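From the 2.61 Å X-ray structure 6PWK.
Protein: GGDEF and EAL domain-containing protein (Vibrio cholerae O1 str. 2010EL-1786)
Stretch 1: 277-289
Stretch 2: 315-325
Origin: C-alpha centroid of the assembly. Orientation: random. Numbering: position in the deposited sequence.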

# COMPACT_ATOMS: atom_id res chain seq x y z
N SER A 277 11.05 -0.39 6.40
CA SER A 277 11.49 0.99 6.57
C SER A 277 11.80 1.64 5.23
O SER A 277 11.52 2.83 5.04
CB SER A 277 12.71 1.04 7.49
OG SER A 277 12.45 0.41 8.73
N ILE A 278 12.36 0.87 4.29
CA ILE A 278 12.76 1.42 3.00
C ILE A 278 11.54 1.77 2.15
O ILE A 278 11.57 2.72 1.36
CB ILE A 278 13.71 0.43 2.30
CG1 ILE A 278 15.14 0.67 2.78
CG2 ILE A 278 13.61 0.53 0.78
CD1 ILE A 278 16.12 -0.38 2.33
N SER A 279 10.44 1.03 2.32
CA SER A 279 9.20 1.33 1.62
C SER A 279 8.40 2.45 2.28
O SER A 279 7.24 2.68 1.91
CB SER A 279 8.34 0.07 1.50
OG SER A 279 8.14 -0.53 2.77
N GLN A 280 8.99 3.15 3.26
CA GLN A 280 8.35 4.28 3.91
C GLN A 280 8.97 5.57 3.39
O GLN A 280 10.13 5.86 3.72
CB GLN A 280 8.51 4.18 5.43
CG GLN A 280 7.23 4.42 6.22
CD GLN A 280 6.21 3.31 6.05
OE1 GLN A 280 6.56 2.18 5.72
NE2 GLN A 280 4.94 3.64 6.27
N PRO A 281 8.26 6.36 2.58
CA PRO A 281 8.88 7.57 2.02
C PRO A 281 9.30 8.59 3.06
O PRO A 281 10.24 9.36 2.81
CB PRO A 281 7.78 8.12 1.09
CG PRO A 281 6.51 7.54 1.62
CD PRO A 281 6.87 6.18 2.13
N SER A 282 8.64 8.62 4.22
CA SER A 282 9.10 9.49 5.30
C SER A 282 10.48 9.08 5.79
O SER A 282 11.29 9.94 6.17
CB SER A 282 8.09 9.48 6.44
OG SER A 282 7.83 8.16 6.88
N PHE A 283 10.77 7.78 5.79
CA PHE A 283 12.09 7.31 6.17
C PHE A 283 13.14 7.68 5.13
O PHE A 283 14.30 7.95 5.49
CB PHE A 283 12.06 5.79 6.38
CG PHE A 283 13.38 5.20 6.78
CD1 PHE A 283 13.90 5.42 8.05
CD2 PHE A 283 14.09 4.41 5.90
CE1 PHE A 283 15.12 4.87 8.41
CE2 PHE A 283 15.30 3.85 6.26
CZ PHE A 283 15.82 4.09 7.52
N ILE A 284 12.76 7.72 3.86
CA ILE A 284 13.70 8.11 2.81
C ILE A 284 14.03 9.59 2.92
O ILE A 284 15.18 10.00 2.70
CB ILE A 284 13.15 7.74 1.42
CG1 ILE A 284 12.82 6.25 1.37
CG2 ILE A 284 14.15 8.10 0.33
CD1 ILE A 284 12.35 5.77 0.00
N ARG A 285 13.04 10.42 3.25
CA ARG A 285 13.32 11.83 3.52
C ARG A 285 14.14 11.98 4.80
O ARG A 285 15.04 12.82 4.86
CB ARG A 285 12.02 12.62 3.64
CG ARG A 285 11.28 12.84 2.34
CD ARG A 285 10.07 13.74 2.59
NE ARG A 285 10.46 15.10 2.97
CZ ARG A 285 9.65 15.97 3.55
NH1 ARG A 285 8.40 15.64 3.84
NH2 ARG A 285 10.10 17.19 3.85
N TRP A 286 13.83 11.18 5.82
CA TRP A 286 14.53 11.28 7.10
C TRP A 286 16.02 11.02 6.94
O TRP A 286 16.85 11.71 7.54
CB TRP A 286 13.90 10.30 8.09
CG TRP A 286 14.47 10.37 9.48
CD1 TRP A 286 13.98 11.09 10.53
CD2 TRP A 286 15.61 9.67 9.98
NE1 TRP A 286 14.75 10.89 11.64
CE2 TRP A 286 15.76 10.02 11.33
CE3 TRP A 286 16.53 8.78 9.41
CZ2 TRP A 286 16.79 9.52 12.13
CZ3 TRP A 286 17.55 8.28 10.20
CH2 TRP A 286 17.67 8.66 11.54
N ILE A 287 16.38 10.02 6.13
CA ILE A 287 17.79 9.68 5.94
C ILE A 287 18.54 10.86 5.32
O ILE A 287 19.65 11.20 5.76
CB ILE A 287 17.92 8.41 5.08
CG1 ILE A 287 17.87 7.17 5.98
CG2 ILE A 287 19.21 8.42 4.27
CD1 ILE A 287 19.06 7.05 6.90
N SER A 288 17.94 11.51 4.32
CA SER A 288 18.60 12.65 3.69
C SER A 288 18.78 13.80 4.67
O SER A 288 19.82 14.47 4.68
CB SER A 288 17.80 13.11 2.48
OG SER A 288 17.30 12.01 1.75
N GLN A 289 17.77 14.05 5.51
CA GLN A 289 17.84 15.18 6.44
C GLN A 289 18.87 14.94 7.53
O GLN A 289 19.64 15.84 7.88
CB GLN A 289 16.46 15.43 7.04
CG GLN A 289 15.40 15.82 6.03
CD GLN A 289 13.99 15.80 6.61
OE1 GLN A 289 13.73 15.14 7.61
NE2 GLN A 289 13.08 16.54 5.98
N HIS A 315 12.30 0.26 -6.58
CA HIS A 315 12.16 1.70 -6.73
C HIS A 315 12.25 2.42 -5.38
O HIS A 315 12.90 3.46 -5.28
CB HIS A 315 10.84 2.02 -7.43
CG HIS A 315 10.69 1.31 -8.74
ND1 HIS A 315 9.77 0.30 -8.95
CD2 HIS A 315 11.37 1.45 -9.91
CE1 HIS A 315 9.88 -0.14 -10.19
NE2 HIS A 315 10.84 0.54 -10.79
N TYR A 316 11.61 1.87 -4.34
CA TYR A 316 11.86 2.37 -3.00
C TYR A 316 13.33 2.26 -2.64
O TYR A 316 13.92 3.18 -2.05
CB TYR A 316 11.02 1.61 -1.98
CG TYR A 316 9.56 2.01 -1.91
CD1 TYR A 316 9.18 3.26 -1.42
CD2 TYR A 316 8.56 1.12 -2.29
CE1 TYR A 316 7.85 3.61 -1.34
CE2 TYR A 316 7.23 1.47 -2.21
CZ TYR A 316 6.88 2.72 -1.74
OH TYR A 316 5.55 3.06 -1.67
N THR A 317 13.95 1.12 -2.98
CA THR A 317 15.35 0.90 -2.63
C THR A 317 16.27 1.88 -3.36
O THR A 317 17.21 2.41 -2.76
CB THR A 317 15.74 -0.54 -2.95
OG1 THR A 317 14.76 -1.43 -2.41
CG2 THR A 317 17.10 -0.88 -2.34
N ALA A 318 16.01 2.12 -4.64
CA ALA A 318 16.84 3.06 -5.39
C ALA A 318 16.70 4.48 -4.86
O ALA A 318 17.68 5.24 -4.84
CB ALA A 318 16.48 3.01 -6.88
N LEU A 319 15.50 4.86 -4.42
CA LEU A 319 15.33 6.16 -3.79
C LEU A 319 16.11 6.24 -2.48
O LEU A 319 16.72 7.27 -2.17
CB LEU A 319 13.85 6.45 -3.54
CG LEU A 319 12.97 6.58 -4.79
CD1 LEU A 319 11.54 6.93 -4.40
CD2 LEU A 319 13.53 7.62 -5.75
N PHE A 320 16.12 5.15 -1.71
CA PHE A 320 16.90 5.13 -0.48
C PHE A 320 18.40 5.14 -0.77
O PHE A 320 19.16 5.85 -0.12
CB PHE A 320 16.52 3.91 0.36
CG PHE A 320 17.32 3.77 1.62
CD1 PHE A 320 17.00 4.50 2.75
CD2 PHE A 320 18.40 2.90 1.68
CE1 PHE A 320 17.73 4.37 3.91
CE2 PHE A 320 19.14 2.76 2.84
CZ PHE A 320 18.80 3.50 3.96
N CYS A 321 18.82 4.34 -1.76
CA CYS A 321 20.24 4.28 -2.09
C CYS A 321 20.76 5.61 -2.61
O CYS A 321 21.89 6.00 -2.31
CB CYS A 321 20.49 3.17 -3.12
SG CYS A 321 20.30 1.49 -2.47
N ASN A 322 19.95 6.32 -3.40
CA ASN A 322 20.36 7.64 -3.88
C ASN A 322 20.53 8.62 -2.73
O ASN A 322 21.53 9.34 -2.66
CB ASN A 322 19.34 8.17 -4.89
CG ASN A 322 19.38 7.42 -6.21
OD1 ASN A 322 20.36 6.76 -6.53
ND2 ASN A 322 18.30 7.52 -6.97
N ALA A 323 19.57 8.64 -1.80
CA ALA A 323 19.68 9.52 -0.64
C ALA A 323 20.91 9.20 0.19
O ALA A 323 21.57 10.10 0.71
CB ALA A 323 18.41 9.42 0.21
N VAL A 324 21.23 7.91 0.32
CA VAL A 324 22.37 7.50 1.12
C VAL A 324 23.68 7.93 0.47
O VAL A 324 24.56 8.51 1.12
CB VAL A 324 22.33 5.98 1.37
CG1 VAL A 324 23.70 5.45 1.74
CG2 VAL A 324 21.32 5.66 2.46
N ARG A 325 23.82 7.67 -0.83
CA ARG A 325 25.06 8.02 -1.53
C ARG A 325 25.19 9.51 -1.79
O ARG A 325 26.31 10.03 -1.79
CB ARG A 325 25.15 7.24 -2.84
CG ARG A 325 25.83 5.89 -2.71
CD ARG A 325 25.80 5.10 -4.00
NE ARG A 325 26.57 3.86 -3.89
CZ ARG A 325 26.56 2.90 -4.81
NH1 ARG A 325 25.83 3.02 -5.90
NH2 ARG A 325 27.29 1.80 -4.62

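This is an apolar packing contact in which a helix, with the turn and helix end before it, lies against a nearly parallel helix, and no hydrogen bond runs from one stretch to the other. The axes of helix 281-289 and helix 315-325 approach to 8.9 Å, and their directions differ by 8°. About 592 Å² of surface is buried, both sides summed.

Phe320 gives up the most area. Its CA-to-CB bond points sideways, but chi1 is t and the ring reaches stretch 1. Ile278 CG1 lies over one ring face, 4.0 Å from Phe320 CG. Ile287 CG1 comes within 3.5 Å of Phe320 CE1. Phe283 meets the same ring rim to rim: Phe283 CE2 is 3.4 Å from Phe320 CE1, and the planes are 9° apart. A flat, wide ring can touch all three residues at once.

Tyr316 packs where the chain leaves one helix and enters the next. Ser279 CA sits over the Tyr316 ring, 3.7 Å from its centroid, as a CH-pi contact. Ser279 O is 3.4 Å from Tyr316 CE1. The short side chain joins in: Ser279 CB is 3.9 Å from Tyr316 CD2. Ile284 CD1 approaches the ring edge, 4.3 Å from Tyr316 CD1.

Ile284 points toward the partner helix and is buried. Ile284 CG2 is 3.7 Å from Leu319 O, and Ile284 CD1 is 3.9 Å from Leu319 CB. The branched side chain thus packs against backbone as well as side chain.

Farther along, Ala323 points toward stretch 1. Its methyl group fits where the backbones are close: the CA atoms of Ser288 and Ala323 are 5.5 Å apart. Ser288 OG lies 3.2 Å from Ala323 CB. Ser288 OG donates a hydrogen bond to Ile284 O at 3.1 Å, so its polarity is met within its own helix. Ile287 CG2 also packs on Val324 CG2 at 3.9 Å.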